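Local coordinates for D,D-dipeptidase/D,D-carboxypeptidase (Enterococcus faecalis, PDB 4F78), which is probably a zinc-dependent D,D-peptidase that splits D-alanyl-D-alanine and trims the terminal D-alanine from cell-wall precursors, at residues T110-D115 against F169-Y174. Numbering follows the deposited sequence.
With ZN (zinc ion), chain B.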
# COMPACT_ATOMS: atom_id res chain seq x y z
N THR A 110 -0.34 -7.65 4.70
CA THR A 110 -1.65 -6.99 4.51
C THR A 110 -2.38 -7.43 3.22
O THR A 110 -3.57 -7.08 3.02
CB THR A 110 -1.51 -5.45 4.40
OG1 THR A 110 -0.76 -5.16 3.21
CG2 THR A 110 -0.78 -4.84 5.63
N GLY A 111 -1.70 -8.10 2.28
CA GLY A 111 -2.31 -8.30 0.98
C GLY A 111 -2.30 -7.06 0.07
O GLY A 111 -2.86 -7.10 -1.04
N LEU A 112 -1.64 -5.96 0.49
CA LEU A 112 -1.57 -4.73 -0.35
C LEU A 112 -0.22 -4.51 -0.99
O LEU A 112 -0.05 -3.51 -1.73
CB LEU A 112 -1.87 -3.47 0.50
CG LEU A 112 -3.18 -3.48 1.31
CD1 LEU A 112 -3.24 -2.25 2.24
CD2 LEU A 112 -4.42 -3.47 0.37
N ALA A 113 0.75 -5.38 -0.71
CA ALA A 113 2.10 -5.13 -1.20
C ALA A 113 2.53 -6.25 -2.14
O ALA A 113 2.15 -7.41 -1.94
CB ALA A 113 3.10 -5.06 -0.04
N ILE A 114 3.35 -5.91 -3.14
CA ILE A 114 3.79 -6.88 -4.14
C ILE A 114 5.25 -6.61 -4.49
O ILE A 114 5.65 -5.43 -4.60
CB ILE A 114 2.87 -6.87 -5.42
CG1 ILE A 114 3.32 -7.97 -6.41
CG2 ILE A 114 2.95 -5.54 -6.15
CD1 ILE A 114 2.55 -9.19 -6.33
N ASP A 115 6.03 -7.67 -4.61
CA ASP A 115 7.41 -7.59 -5.12
C ASP A 115 7.40 -8.02 -6.58
O ASP A 115 6.91 -9.11 -6.89
CB ASP A 115 8.32 -8.55 -4.32
CG ASP A 115 8.63 -7.99 -2.92
OD1 ASP A 115 8.36 -6.76 -2.72
OD2 ASP A 115 9.05 -8.76 -2.02
N PHE A 169 6.24 -2.60 -4.36
CA PHE A 169 5.15 -1.63 -4.58
C PHE A 169 3.99 -1.84 -3.62
O PHE A 169 3.65 -2.98 -3.24
CB PHE A 169 4.65 -1.74 -6.02
CG PHE A 169 5.61 -1.16 -6.97
CD1 PHE A 169 6.68 -1.93 -7.44
CD2 PHE A 169 5.51 0.17 -7.35
CE1 PHE A 169 7.64 -1.37 -8.31
CE2 PHE A 169 6.45 0.73 -8.23
CZ PHE A 169 7.52 -0.05 -8.70
N ARG A 170 3.39 -0.75 -3.19
CA ARG A 170 2.35 -0.87 -2.16
C ARG A 170 1.09 -0.21 -2.70
O ARG A 170 1.16 0.91 -3.25
CB ARG A 170 2.83 -0.09 -0.90
CG ARG A 170 1.66 0.34 0.07
CD ARG A 170 0.95 -0.86 0.78
NE ARG A 170 -0.22 -0.33 1.50
CZ ARG A 170 -0.19 0.10 2.76
NH1 ARG A 170 0.93 -0.02 3.48
NH2 ARG A 170 -1.30 0.63 3.31
N TYR A 171 -0.04 -0.88 -2.57
CA TYR A 171 -1.32 -0.26 -2.98
C TYR A 171 -1.85 0.59 -1.84
O TYR A 171 -2.01 0.07 -0.72
CB TYR A 171 -2.37 -1.34 -3.29
CG TYR A 171 -3.73 -0.79 -3.75
CD1 TYR A 171 -3.95 -0.43 -5.08
CD2 TYR A 171 -4.79 -0.69 -2.86
CE1 TYR A 171 -5.18 0.08 -5.50
CE2 TYR A 171 -6.04 -0.21 -3.28
CZ TYR A 171 -6.21 0.19 -4.59
OH TYR A 171 -7.42 0.65 -5.03
N VAL A 172 -2.16 1.86 -2.12
CA VAL A 172 -2.82 2.72 -1.13
C VAL A 172 -4.15 3.19 -1.71
O VAL A 172 -4.99 3.72 -0.99
CB VAL A 172 -1.94 3.94 -0.73
CG1 VAL A 172 -0.72 3.48 0.14
CG2 VAL A 172 -1.51 4.79 -1.98
N GLY A 173 -4.36 2.97 -3.00
CA GLY A 173 -5.57 3.47 -3.65
C GLY A 173 -5.42 4.85 -4.28
O GLY A 173 -4.60 5.66 -3.84
N TYR A 174 -6.21 5.13 -5.31
CA TYR A 174 -6.26 6.47 -5.92
C TYR A 174 -7.26 7.31 -5.12
O TYR A 174 -8.29 6.78 -4.65
CB TYR A 174 -6.76 6.31 -7.35
CG TYR A 174 -6.67 7.55 -8.21
CD1 TYR A 174 -5.48 7.87 -8.89
CD2 TYR A 174 -7.76 8.40 -8.37
CE1 TYR A 174 -5.41 9.00 -9.70
CE2 TYR A 174 -7.69 9.54 -9.19
CZ TYR A 174 -6.50 9.82 -9.84
OH TYR A 174 -6.41 10.93 -10.66
ZN ZN B . 8.63 -6.70 -0.56
O HOH W 1 10.78 -6.21 -0.48
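Ile-114 and Phe-169 form an antiparallel hydrogen-bonded pair: Ile-114 N reaches Phe-169 O at 2.9 Å, and Phe-169 N returns to Ile-114 O at 2.9 Å. Tyr-171 N extends the pairing to Leu-112 O (2.8 Å, N-H...O 173°), while Ala-113 and Arg-170 make the intervening non-hydrogen-bonded pair. Ala-113 CA adds a CA-H...O contact of 3.3 Å to Phe-169 O.

Among the side chains, Leu-112 CD1 meets the Arg-170 guanidinium obliquely, 3.6 Å from NH2. A bend at chi2 (68°) folds the arginine back, and its NE donates to Tyr-171 O at 2.9 Å, from above that carbonyl's plane. With NH1 salt-bridged to Glu-107 and NH2 bonded to the carbonyls of Asn-17 and Leu-19, all three nitrogens have partners, which would fix the buried group's orientation.

Asp-115 chelates zinc asymmetrically, OD1 at 2.2 Å and OD2 at 2.6 Å; His-108, His-168 and a water complete the site. Adjacent antiparallel strands thus supply Asp-115 and His-168 to the His-Asp-His site of VanY-type peptidases.

Strands 113-118 and 168-171 are the central pair of a four-stranded antiparallel sheet, flanked by 68-72 and 148-150, with Leu-112 and Tyr-171 packed on helix 49-61 and Arg-170 touching helix 187-194.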